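Long-range contact in zona pellucida sperm-binding protein 1 (Gallus gallus, PDB 6GF6), which cross-links filaments of the avian egg coat by pairing with a second copy of itself through its N-terminal ZP-N domain, ZP-N1: residues R42-W54 / L63-L75. The protein carries 2 engineered substitutions. Numbering follows the deposited sequence. Where two conformers were deposited one is given.
Sequences RFEVANCSICMHW and LIFSAGYEGCHVL. With NAG (2-acetamido-2-deoxy-beta-D-glucopyranose), chain E.
W54 and S66 pair backbone to backbone in the antiparallel hairpin of strands 53-57 and 63-68, part of the Ig-like ZP-N1 domain. W54 N reaches S66 O at 2.9 Å, and S66 N returns to W54 O. Two residues on, past the non-hydrogen-bonded pair H53/A67, G68 N points almost straight at M52 O (2.9 Å, N-H...O 169°), ending this run of strand bonds. The packed side of the contact centres on F65: its CG stands anti to the backbone N (chi1 171°), which brings CE1 within 3.7 Å of H53 CB and 3.8 Å of V45 CG2, while L83 and V85 of strand 80-90 also touch this ring. On the other face of the hairpin, W54 CE3 lies against S66 CB, and the indole stacks on H73 of the second subunit. Beyond the strands the packing thins into loops and water. One water sits 2.9 Å from both M52 O and G68 O, and a second links C72 O with H53 ND1. The partly exposed F43 lays one face over H73 NE2, the two ring planes inclined at 32°. An alanine at F43 would strip that face from H73 and is likely to leave the imidazole freer to turn. H53 and H73 both bind zinc in another structure of this protein. The adjoining loops are tied covalently: C51 SG joins C72 SG at 2.0 Å, and beside this disulfide C72 N donates to C51 O at 3.3 Å.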
loop_
_atom_site.group_PDB
_atom_site.type_symbol
_atom_site.label_atom_id
_atom_site.label_comp_id
_atom_site.label_asym_id
_atom_site.label_seq_id
_atom_site.Cartn_x
_atom_site.Cartn_y
_atom_site.Cartn_z
ATOM N N ARG B 42 -2.558 19.556 9.656
ATOM C CA ARG B 42 -1.703 18.872 8.693
ATOM C C ARG B 42 -1.175 17.603 9.357
ATOM O O ARG B 42 -0.337 17.670 10.262
ATOM C CB ARG B 42 -0.573 19.788 8.230
ATOM C CG ARG B 42 -1.060 20.972 7.394
ATOM C CD ARG B 42 -0.165 22.203 7.506
ATOM N NE ARG B 42 1.205 21.959 7.046
ATOM C CZ ARG B 42 2.269 21.802 7.836
ATOM N NH1 ARG B 42 3.461 21.584 7.293
ATOM N NH2 ARG B 42 2.161 21.863 9.162
ATOM N N PHE B 43 -1.599 16.452 8.847
ATOM C CA PHE B 43 -1.267 15.159 9.433
ATOM C C PHE B 43 -0.134 14.523 8.648
ATOM O O PHE B 43 -0.238 14.345 7.432
ATOM C CB PHE B 43 -2.466 14.207 9.449
ATOM C CG PHE B 43 -3.618 14.681 10.272
ATOM C CD1 PHE B 43 -4.561 15.540 9.737
ATOM C CD2 PHE B 43 -3.767 14.260 11.586
ATOM C CE1 PHE B 43 -5.632 15.980 10.501
ATOM C CE2 PHE B 43 -4.838 14.695 12.358
ATOM C CZ PHE B 43 -5.772 15.557 11.813
ATOM N N GLU B 44 0.959 14.241 9.341
ATOM C CA GLU B 44 2.071 13.509 8.761
ATOM C C GLU B 44 1.615 12.124 8.322
ATOM O O GLU B 44 0.770 11.493 8.960
ATOM C CB GLU B 44 3.210 13.396 9.774
ATOM C CG GLU B 44 3.923 14.718 9.967
ATOM C CD GLU B 44 4.538 15.249 8.693
ATOM O OE1 GLU B 44 4.095 16.330 8.261
ATOM O OE2 GLU B 44 5.402 14.567 8.093
ATOM N N VAL B 45 2.139 11.681 7.194
ATOM C CA VAL B 45 1.818 10.375 6.636
ATOM C C VAL B 45 2.867 9.361 7.069
ATOM O O VAL B 45 4.066 9.564 6.847
ATOM C CB VAL B 45 1.727 10.458 5.107
ATOM C CG1 VAL B 45 1.598 9.077 4.511
ATOM C CG2 VAL B 45 0.564 11.355 4.698
ATOM N N ALA B 46 2.418 8.244 7.653
ATOM C CA ALA B 46 3.307 7.138 7.975
ATOM C C ALA B 46 2.703 5.841 7.454
ATOM O O ALA B 46 1.490 5.621 7.545
ATOM C CB ALA B 46 3.546 7.031 9.486
ATOM N N ASN B 47 3.574 4.967 6.949
ATOM C CA ASN B 47 3.150 3.675 6.411
ATOM C C ASN B 47 2.431 2.839 7.461
ATOM O O ASN B 47 1.329 2.323 7.222
ATOM C CB ASN B 47 4.377 2.924 5.906
ATOM C CG ASN B 47 4.868 3.420 4.567
ATOM O OD1 ASN B 47 4.176 4.145 3.837
ATOM N ND2 ASN B 47 6.118 3.069 4.270
ATOM N N CYS B 48 3.065 2.657 8.618
ATOM C CA CYS B 48 2.518 1.820 9.680
ATOM C C CYS B 48 1.462 2.647 10.398
ATOM O O CYS B 48 1.769 3.476 11.259
ATOM C CB CYS B 48 3.626 1.348 10.614
ATOM S SG CYS B 48 3.058 0.275 11.938
ATOM N N SER B 49 0.205 2.431 10.036
ATOM C CA SER B 49 -0.845 3.331 10.473
ATOM C C SER B 49 -2.182 2.664 10.227
ATOM O O SER B 49 -2.316 1.830 9.329
ATOM C CB SER B 49 -0.760 4.670 9.717
ATOM O OG SER B 49 -1.844 5.526 10.040
ATOM N N ILE B 50 -3.143 2.986 11.089
ATOM C CA ILE B 50 -4.511 2.513 10.928
ATOM C C ILE B 50 -5.247 3.293 9.842
ATOM O O ILE B 50 -6.315 2.860 9.392
ATOM C CB ILE B 50 -5.261 2.608 12.270
ATOM C CG1 ILE B 50 -6.548 1.784 12.249
ATOM C CG2 ILE B 50 -5.578 4.053 12.608
ATOM C CD1 ILE B 50 -6.303 0.283 12.300
ATOM N N CYS B 51 -4.710 4.435 9.419
ATOM C CA CYS B 51 -5.418 5.357 8.540
ATOM C C CYS B 51 -5.428 4.941 7.074
ATOM O O CYS B 51 -6.021 5.655 6.261
ATOM C CB CYS B 51 -4.790 6.752 8.657
ATOM S SG CYS B 51 -5.260 7.611 10.175
ATOM N N MET B 52 -4.785 3.825 6.729
ATOM C CA MET B 52 -4.797 3.278 5.372
ATOM C C MET B 52 -4.302 4.303 4.351
ATOM O O MET B 52 -4.957 4.583 3.345
ATOM C CB MET B 52 -6.189 2.757 5.006
ATOM C CG MET B 52 -6.741 1.742 5.995
ATOM S SD MET B 52 -5.643 0.331 6.242
ATOM C CE MET B 52 -6.461 -0.511 7.597
ATOM N N HIS B 53 -3.126 4.866 4.622
ATOM C CA HIS B 53 -2.460 5.754 3.680
ATOM C C HIS B 53 -0.965 5.471 3.699
ATOM O O HIS B 53 -0.410 5.055 4.718
ATOM C CB HIS B 53 -2.747 7.243 3.957
ATOM C CG HIS B 53 -2.436 7.688 5.353
ATOM N ND1 HIS B 53 -3.095 8.739 5.955
ATOM C CD2 HIS B 53 -1.529 7.247 6.257
ATOM C CE1 HIS B 53 -2.614 8.919 7.172
ATOM N NE2 HIS B 53 -1.664 8.026 7.381
ATOM N N TRP B 54 -0.322 5.680 2.551
ATOM C CA TRP B 54 1.058 5.254 2.380
ATOM C C TRP B 54 1.802 6.222 1.471
ATOM O O TRP B 54 1.204 7.005 0.728
ATOM C CB TRP B 54 1.138 3.833 1.805
ATOM C CG TRP B 54 0.368 2.811 2.585
ATOM C CD1 TRP B 54 0.838 2.028 3.600
ATOM C CD2 TRP B 54 -1.011 2.462 2.415
ATOM N NE1 TRP B 54 -0.164 1.213 4.071
ATOM C CE2 TRP B 54 -1.310 1.461 3.362
ATOM C CE3 TRP B 54 -2.024 2.899 1.556
ATOM C CZ2 TRP B 54 -2.576 0.889 3.471
ATOM C CZ3 TRP B 54 -3.281 2.331 1.665
ATOM C CH2 TRP B 54 -3.546 1.336 2.615
ATOM N N LEU B 63 7.064 10.429 -6.666
ATOM C CA LEU B 63 6.541 10.145 -5.335
ATOM C C LEU B 63 5.048 9.858 -5.403
ATOM O O LEU B 63 4.311 10.501 -6.157
ATOM C CB LEU B 63 6.825 11.309 -4.387
ATOM C CG LEU B 63 8.322 11.656 -4.306
ATOM C CD1 LEU B 63 8.571 12.945 -3.546
ATOM C CD2 LEU B 63 9.099 10.515 -3.674
ATOM N N ILE B 64 4.620 8.852 -4.644
ATOM C CA ILE B 64 3.274 8.301 -4.729
ATOM C C ILE B 64 2.657 8.357 -3.341
ATOM O O ILE B 64 3.202 7.779 -2.393
ATOM C CB ILE B 64 3.290 6.859 -5.256
ATOM C CG1 ILE B 64 3.993 6.789 -6.620
ATOM C CG2 ILE B 64 1.875 6.321 -5.363
ATOM C CD1 ILE B 64 4.310 5.374 -7.079
ATOM N N PHE B 65 1.506 9.012 -3.229
ATOM C CA PHE B 65 0.688 8.983 -2.024
ATOM C C PHE B 65 -0.537 8.123 -2.312
ATOM O O PHE B 65 -1.272 8.398 -3.266
ATOM C CB PHE B 65 0.248 10.385 -1.611
ATOM C CG PHE B 65 -0.765 10.388 -0.500
ATOM C CD1 PHE B 65 -0.430 9.918 0.763
ATOM C CD2 PHE B 65 -2.074 10.781 -0.736
ATOM C CE1 PHE B 65 -1.364 9.912 1.786
ATOM C CE2 PHE B 65 -3.017 10.765 0.282
ATOM C CZ PHE B 65 -2.664 10.323 1.539
ATOM N N SER B 66 -0.720 7.062 -1.525
ATOM C CA SER B 66 -1.830 6.124 -1.669
ATOM C C SER B 66 -2.785 6.248 -0.486
ATOM O O SER B 66 -2.340 6.382 0.661
ATOM C CB SER B 66 -1.312 4.689 -1.753
ATOM O OG SER B 66 -0.345 4.562 -2.786
ATOM N N ALA B 67 -4.095 6.223 -0.762
ATOM C CA ALA B 67 -5.113 6.351 0.277
ATOM C C ALA B 67 -6.308 5.449 -0.014
ATOM O O ALA B 67 -6.912 5.548 -1.086
ATOM C CB ALA B 67 -5.576 7.805 0.395
ATOM N N GLY B 68 -6.661 4.591 0.944
ATOM C CA GLY B 68 -7.906 3.844 0.851
ATOM C C GLY B 68 -9.114 4.736 1.072
ATOM O O GLY B 68 -9.053 5.741 1.784
ATOM N N TYR B 69 -10.231 4.377 0.426
ATOM C CA TYR B 69 -11.447 5.185 0.532
ATOM C C TYR B 69 -12.005 5.224 1.953
ATOM O O TYR B 69 -12.674 6.192 2.324
ATOM C CB TYR B 69 -12.525 4.675 -0.438
ATOM C CG TYR B 69 -12.271 4.977 -1.899
ATOM C CD1 TYR B 69 -11.703 6.178 -2.293
ATOM C CD2 TYR B 69 -12.605 4.064 -2.883
ATOM C CE1 TYR B 69 -11.465 6.456 -3.628
ATOM C CE2 TYR B 69 -12.369 4.332 -4.222
ATOM C CZ TYR B 69 -11.800 5.531 -4.589
ATOM O OH TYR B 69 -11.569 5.807 -5.922
ATOM N N GLU B 70 -11.735 4.207 2.770
ATOM C CA GLU B 70 -12.275 4.149 4.123
ATOM C C GLU B 70 -11.278 4.642 5.164
ATOM O O GLU B 70 -11.462 4.392 6.358
ATOM C CB GLU B 70 -12.691 2.713 4.458
ATOM C CG GLU B 70 -13.705 2.095 3.500
ATOM C CD GLU B 70 -15.097 2.653 3.670
ATOM O OE1 GLU B 70 -15.366 3.274 4.719
ATOM O OE2 GLU B 70 -15.925 2.468 2.753
ATOM N N GLY B 71 -10.256 5.380 4.744
ATOM C CA GLY B 71 -9.204 5.794 5.644
ATOM C C GLY B 71 -9.504 7.105 6.344
ATOM O O GLY B 71 -10.569 7.702 6.201
ATOM N N CYS B 72 -8.531 7.545 7.131
ATOM C CA CYS B 72 -8.713 8.720 7.968
ATOM C C CYS B 72 -8.866 9.975 7.134
ATOM O O CYS B 72 -8.079 10.235 6.218
ATOM C CB CYS B 72 -7.523 8.917 8.889
ATOM S SG CYS B 72 -7.287 7.648 10.076
ATOM N N HIS B 73 -9.848 10.787 7.502
ATOM C CA HIS B 73 -10.052 12.118 6.959
ATOM C C HIS B 73 -10.598 12.091 5.545
ATOM O O HIS B 73 -10.717 13.153 4.920
ATOM C CB HIS B 73 -8.754 12.925 7.010
ATOM C CG HIS B 73 -8.258 13.106 8.407
ATOM N ND1 HIS B 73 -9.027 13.686 9.394
ATOM C CD2 HIS B 73 -7.110 12.709 9.005
ATOM C CE1 HIS B 73 -8.358 13.673 10.532
ATOM N NE2 HIS B 73 -7.192 13.088 10.323
ATOM N N VAL B 74 -10.917 10.919 5.007
ATOM C CA VAL B 74 -11.669 10.840 3.762
ATOM C C VAL B 74 -13.122 11.140 4.103
ATOM O O VAL B 74 -13.715 10.481 4.965
ATOM C CB VAL B 74 -11.529 9.460 3.102
ATOM C CG1 VAL B 74 -12.309 9.418 1.812
ATOM C CG2 VAL B 74 -10.080 9.146 2.843
ATOM N N LEU B 75 -13.681 12.157 3.459
ATOM C CA LEU B 75 -15.038 12.604 3.720
ATOM C C LEU B 75 -15.938 12.211 2.559
ATOM O O LEU B 75 -15.476 11.984 1.440
ATOM C CB LEU B 75 -15.092 14.125 3.929
ATOM C CG LEU B 75 -14.200 14.720 5.028
ATOM C CD1 LEU B 75 -14.166 16.239 4.926
ATOM C CD2 LEU B 75 -14.662 14.297 6.420
HETATM C C1 NAG E . 6.844 3.433 3.097
HETATM C C2 NAG E . 7.967 4.406 3.474
HETATM C C3 NAG E . 8.822 4.731 2.253
HETATM C C4 NAG E . 9.307 3.458 1.579
HETATM C C5 NAG E . 8.121 2.551 1.263
HETATM C C6 NAG E . 8.523 1.211 0.683
HETATM C C7 NAG E . 7.340 5.868 5.376
HETATM C C8 NAG E . 7.848 4.794 6.299
HETATM N N2 NAG E . 7.433 5.621 4.059
HETATM O O3 NAG E . 9.932 5.524 2.659
HETATM O O4 NAG E . 9.998 3.782 0.377
HETATM O O5 NAG E . 7.389 2.277 2.467
HETATM O O6 NAG E . 7.394 0.408 0.356
HETATM O O7 NAG E . 6.870 6.918 5.803
HETATM O O HOH W 1 -6.955 6.652 3.573
HETATM O O HOH W 2 -5.833 9.429 4.551
#